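Local coordinates for protein deseasin MCP-01 (Pseudoalteromonas sp., PDB 3VV3) that degrades collagen as a serine protease of the subtilisin family, its catalytic domain carrying several bound calcium ions, at residues A[150-154]-A[181-186]; A[298-302]-A[323-328]. Residue numbers count along the deposited sequence, not the author numbering.

Contact 1. Residues A[150-154]-A[181-186]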
loop_
_atom_site.group_PDB
_atom_site.type_symbol
_atom_site.label_atom_id
_atom_site.label_comp_id
_atom_site.label_asym_id
_atom_site.label_seq_id
_atom_site.Cartn_x
_atom_site.Cartn_y
_atom_site.Cartn_z
ATOM N N ILE A 150 -16.621 -9.361 8.158
ATOM C CA ILE A 150 -17.518 -10.475 8.496
ATOM C C ILE A 150 -18.804 -10.450 7.659
ATOM O O ILE A 150 -19.273 -11.493 7.190
ATOM C CB ILE A 150 -17.823 -10.509 10.015
ATOM C CG1 ILE A 150 -16.572 -10.932 10.790
ATOM C CG2 ILE A 150 -18.956 -11.468 10.314
ATOM C CD1 ILE A 150 -16.672 -10.685 12.298
ATOM N N LYS A 151 -19.371 -9.266 7.450
ATOM C CA LYS A 151 -20.534 -9.152 6.579
ATOM C C LYS A 151 -20.210 -9.699 5.191
ATOM O O LYS A 151 -21.037 -10.368 4.575
ATOM C CB LYS A 151 -21.029 -7.706 6.478
ATOM C CG LYS A 151 -21.689 -7.197 7.746
ATOM C CD LYS A 151 -22.029 -5.704 7.655
ATOM C CE LYS A 151 -23.212 -5.432 6.745
ATOM N NZ LYS A 151 -23.558 -3.968 6.759
ATOM N N CYS A 152 -19.006 -9.415 4.705
ATOM C CA CYS A 152 -18.566 -9.922 3.405
ATOM C C CYS A 152 -18.464 -11.438 3.384
ATOM O O CYS A 152 -18.956 -12.089 2.463
ATOM C CB CYS A 152 -17.217 -9.310 3.011
ATOM S SG CYS A 152 -17.360 -7.592 2.455
ATOM N N ILE A 153 -17.808 -12.001 4.390
ATOM C CA ILE A 153 -17.665 -13.454 4.453
ATOM C C ILE A 153 -19.031 -14.136 4.534
ATOM O O ILE A 153 -19.306 -15.071 3.787
ATOM C CB ILE A 153 -16.747 -13.888 5.615
ATOM C CG1 ILE A 153 -15.353 -13.282 5.424
ATOM C CG2 ILE A 153 -16.679 -15.419 5.703
ATOM C CD1 ILE A 153 -14.484 -13.297 6.669
ATOM N N ASP A 154 -19.894 -13.639 5.414
ATOM C CA ASP A 154 -21.249 -14.174 5.525
ATOM C C ASP A 154 -21.994 -14.094 4.187
ATOM O O ASP A 154 -22.725 -15.019 3.816
ATOM C CB ASP A 154 -22.042 -13.419 6.598
ATOM C CG ASP A 154 -21.557 -13.710 8.015
ATOM O OD1 ASP A 154 -20.686 -14.585 8.211
ATOM O OD2 ASP A 154 -22.068 -13.046 8.946
ATOM N N ALA A 181 -15.371 -13.560 16.482
ATOM C CA ALA A 181 -16.425 -13.395 15.488
ATOM C C ALA A 181 -15.885 -13.668 14.089
ATOM O O ALA A 181 -16.551 -14.310 13.275
ATOM C CB ALA A 181 -17.038 -11.994 15.564
ATOM N N LEU A 182 -14.679 -13.179 13.805
ATOM C CA LEU A 182 -14.077 -13.422 12.490
ATOM C C LEU A 182 -13.674 -14.894 12.340
ATOM O O LEU A 182 -13.918 -15.515 11.296
ATOM C CB LEU A 182 -12.886 -12.484 12.247
ATOM C CG LEU A 182 -12.170 -12.615 10.895
ATOM C CD1 LEU A 182 -13.191 -12.631 9.763
ATOM C CD2 LEU A 182 -11.183 -11.456 10.714
ATOM N N ALA A 183 -13.062 -15.456 13.379
ATOM C CA ALA A 183 -12.742 -16.884 13.374
ATOM C C ALA A 183 -13.996 -17.711 13.062
ATOM O O ALA A 183 -13.953 -18.669 12.283
ATOM C CB ALA A 183 -12.154 -17.298 14.710
ATOM N N ASP A 184 -15.107 -17.340 13.690
ATOM C CA ASP A 184 -16.360 -18.074 13.529
ATOM C C ASP A 184 -16.917 -17.940 12.112
ATOM O O ASP A 184 -17.483 -18.889 11.571
ATOM C CB ASP A 184 -17.403 -17.585 14.534
ATOM C CG ASP A 184 -17.124 -18.046 15.958
ATOM O OD1 ASP A 184 -16.190 -18.846 16.180
ATOM O OD2 ASP A 184 -17.853 -17.593 16.865
ATOM N N ALA A 185 -16.773 -16.754 11.523
ATOM C CA ALA A 185 -17.230 -16.540 10.158
ATOM C C ALA A 185 -16.412 -17.419 9.215
ATOM O O ALA A 185 -16.945 -18.005 8.261
ATOM C CB ALA A 185 -17.101 -15.075 9.777
ATOM N N ILE A 186 -15.115 -17.519 9.494
ATOM C CA ILE A 186 -14.232 -18.333 8.679
ATOM C C ILE A 186 -14.561 -19.811 8.855
ATOM O O ILE A 186 -14.547 -20.575 7.891
ATOM C CB ILE A 186 -12.750 -18.050 8.992
ATOM C CG1 ILE A 186 -12.422 -16.603 8.619
ATOM C CG2 ILE A 186 -11.842 -19.034 8.248
ATOM C CD1 ILE A 186 -11.047 -16.126 9.108
HETATM O O HOH W 1 -19.704 -16.946 7.232
#
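Two neighbouring helices of the subtilisin-type alpha/beta fold, 146-161 and 180-191, run nearly parallel, their local axes 9.6 Å apart and 14° from alignment. Strand 166-171 of the parallel sheet lies between them in sequence, so they belong to successive beta-alpha units on one face of that sheet. Along 181-186, Ala181 comes first: its CB meets Ile150 CD1 at 3.5 Å, at the exposed border of the contact. Leu182, its CA nearest to that of Ile150 (6.0 Å), sends its CD1 methyl between the helices to within 3.4 Å of Ile153 CD1 and 3.9 Å of Ile150 CG1. One turn on, Ala185 points its CB toward the partner helix; this small group lies 4.1 Å from both Ile150 CG2 and Ile153 CG2, leaving room for both branched side chains. Ile186 points away, yet its CG1 is 4.4 Å from Ile153 CD1, and both isoleucines also pack on Phe196 of strand 195-199, where the interface meets the sheet. Cys152, which takes no part in the packing, is tied to Cys135 by a disulfide. At the solvent side one water bridges the helices, donating to Asp154 OD1 (2.7 Å) and to Ala185 O (3.1 Å).

Contact 2. Residues A[298-302]-A[323-328]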
loop_
_atom_site.group_PDB
_atom_site.type_symbol
_atom_site.label_atom_id
_atom_site.label_comp_id
_atom_site.label_asym_id
_atom_site.label_seq_id
_atom_site.Cartn_x
_atom_site.Cartn_y
_atom_site.Cartn_z
ATOM N N LEU A 298 -2.851 -29.323 -2.207
ATOM C CA LEU A 298 -2.388 -29.473 -3.578
ATOM C C LEU A 298 -1.634 -28.227 -4.050
ATOM O O LEU A 298 -0.580 -28.322 -4.682
ATOM C CB LEU A 298 -3.566 -29.765 -4.510
ATOM C CG LEU A 298 -3.230 -29.931 -5.989
ATOM C CD1 LEU A 298 -4.060 -31.063 -6.581
ATOM C CD2 LEU A 298 -3.470 -28.642 -6.736
ATOM N N LEU A 299 -2.181 -27.055 -3.748
ATOM C CA LEU A 299 -1.510 -25.805 -4.098
ATOM C C LEU A 299 -0.143 -25.729 -3.430
ATOM O O LEU A 299 0.849 -25.316 -4.047
ATOM C CB LEU A 299 -2.391 -24.606 -3.724
ATOM C CG LEU A 299 -3.642 -24.477 -4.602
ATOM C CD1 LEU A 299 -4.695 -23.553 -3.956
ATOM C CD2 LEU A 299 -3.267 -23.994 -5.999
ATOM N N MET A 300 -0.084 -26.141 -2.167
ATOM C CA MET A 300 1.171 -26.148 -1.422
ATOM C C MET A 300 2.175 -27.164 -1.976
ATOM O O MET A 300 3.330 -26.835 -2.238
ATOM C CB MET A 300 0.899 -26.420 0.057
ATOM C CG MET A 300 0.172 -25.256 0.744
ATOM S SD MET A 300 -0.475 -25.651 2.378
ATOM C CE MET A 300 1.032 -25.908 3.324
ATOM N N SER A 301 1.723 -28.396 -2.177
ATOM C CA SER A 301 2.646 -29.474 -2.521
ATOM C C SER A 301 3.106 -29.405 -3.969
ATOM O O SER A 301 4.197 -29.870 -4.293
ATOM C CB SER A 301 2.018 -30.843 -2.217
ATOM O OG SER A 301 0.894 -31.084 -3.046
ATOM N N SER A 302 2.284 -28.828 -4.842
ATOM C CA SER A 302 2.615 -28.770 -6.266
ATOM C C SER A 302 3.556 -27.625 -6.625
ATOM O O SER A 302 4.038 -27.551 -7.754
ATOM C CB SER A 302 1.354 -28.682 -7.130
ATOM O OG SER A 302 0.704 -27.432 -6.972
ATOM N N GLN A 323 1.846 -27.228 -12.452
ATOM C CA GLN A 323 1.953 -28.463 -11.681
ATOM C C GLN A 323 0.684 -28.729 -10.868
ATOM O O GLN A 323 0.310 -29.877 -10.645
ATOM C CB GLN A 323 3.181 -28.457 -10.769
ATOM C CG GLN A 323 3.529 -29.844 -10.220
ATOM C CD GLN A 323 3.972 -30.815 -11.316
ATOM O OE1 GLN A 323 4.828 -30.488 -12.138
ATOM N NE2 GLN A 323 3.386 -32.011 -11.330
ATOM N N ALA A 324 0.023 -27.666 -10.426
ATOM C CA ALA A 324 -1.209 -27.828 -9.673
ATOM C C ALA A 324 -2.267 -28.507 -10.543
ATOM O O ALA A 324 -2.948 -29.427 -10.092
ATOM C CB ALA A 324 -1.719 -26.473 -9.182
ATOM N N LEU A 325 -2.407 -28.038 -11.782
ATOM C CA LEU A 325 -3.380 -28.613 -12.714
ATOM C C LEU A 325 -3.029 -30.057 -13.038
ATOM O O LEU A 325 -3.907 -30.919 -13.110
ATOM C CB LEU A 325 -3.455 -27.805 -14.012
ATOM C CG LEU A 325 -4.437 -26.634 -14.069
ATOM C CD1 LEU A 325 -4.382 -25.767 -12.832
ATOM C CD2 LEU A 325 -4.248 -25.811 -15.329
ATOM N N ILE A 326 -1.745 -30.312 -13.260
ATOM C CA ILE A 326 -1.286 -31.677 -13.520
ATOM C C ILE A 326 -1.606 -32.594 -12.336
ATOM O O ILE A 326 -2.162 -33.689 -12.500
ATOM C CB ILE A 326 0.228 -31.709 -13.796
ATOM C CG1 ILE A 326 0.547 -30.968 -15.093
ATOM C CG2 ILE A 326 0.742 -33.145 -13.832
ATOM C CD1 ILE A 326 2.037 -30.829 -15.357
ATOM N N ASP A 327 -1.263 -32.143 -11.135
ATOM C CA ASP A 327 -1.494 -32.944 -9.941
ATOM C C ASP A 327 -2.979 -33.120 -9.622
ATOM O O ASP A 327 -3.351 -34.040 -8.898
ATOM C CB ASP A 327 -0.759 -32.350 -8.738
ATOM C CG ASP A 327 0.755 -32.470 -8.858
ATOM O OD1 ASP A 327 1.243 -33.091 -9.830
ATOM O OD2 ASP A 327 1.457 -31.948 -7.968
ATOM N N ALA A 328 -3.819 -32.248 -10.174
ATOM C CA ALA A 328 -5.257 -32.277 -9.904
ATOM C C ALA A 328 -6.010 -33.314 -10.744
ATOM O O ALA A 328 -7.217 -33.496 -10.577
ATOM C CB ALA A 328 -5.863 -30.907 -10.107
HETATM O O HOH W 2 0.678 -32.122 -5.403
#
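Ser302, Leu298 and Ala324 carry most of this contact between the last two helices of the subtilisin-type catalytic domain, 292-301 and 321-327. Ser302 faces the partner helix, with its CA 5.2 Å from the CA of Ala324. Its OG donates to Leu298 O (2.8 Å), the carbonyl that also accepts the backbone bond from Ser302 N (2.9 Å). With its proton donated within its own segment, the hydroxyl can lie against carbon: Ser302 OG is 3.3 Å from Ala324 CA and 3.4 Å from Ala324 CB. Leu298 reaches across one turn earlier, CD2 at 3.7 Å from Ala324 CB and CD1 at 4.0 Å from Ala328 CB. Ala324 is small enough to admit both neighbours, and its side chain also touches Val283 of helix 269-284. Asp327 OD1 accepts from Gln323 NE2 (2.8 Å) within its own helix, while Asp327 OD2 takes a bond from a water (2.7 Å) that also pairs with Ser301 OG (2.6 Å). Direct contact thus rests on van der Waals packing, serine and backbone oxygens against carbon and methyls against methyls; the polar link runs through water, while Ser302 OG and Asp327 OD1 bond within their own segments.

In the fold
Both contacts pair helices and are partly buried, each centred about 17 Å from the centre of the chain, but they share no elements: their centres are 28 Å apart and their nearest atoms about 14 Å. Contact 1 joins helices flanking the central parallel sheet, and its inner side rests on strands 45-50 and 195-199. Contact 2 joins the last two helices, linked through the small antiparallel pair 304-305 and 317-318; it rests on helix 269-284 and touches strand 222-228. The buried areas are similar, 269 and 276 Å². Each has four buried residues among seven that touch, but two of the others are exposed in contact 1 and none in contact 2, where a buried serine joins the aliphatic packing.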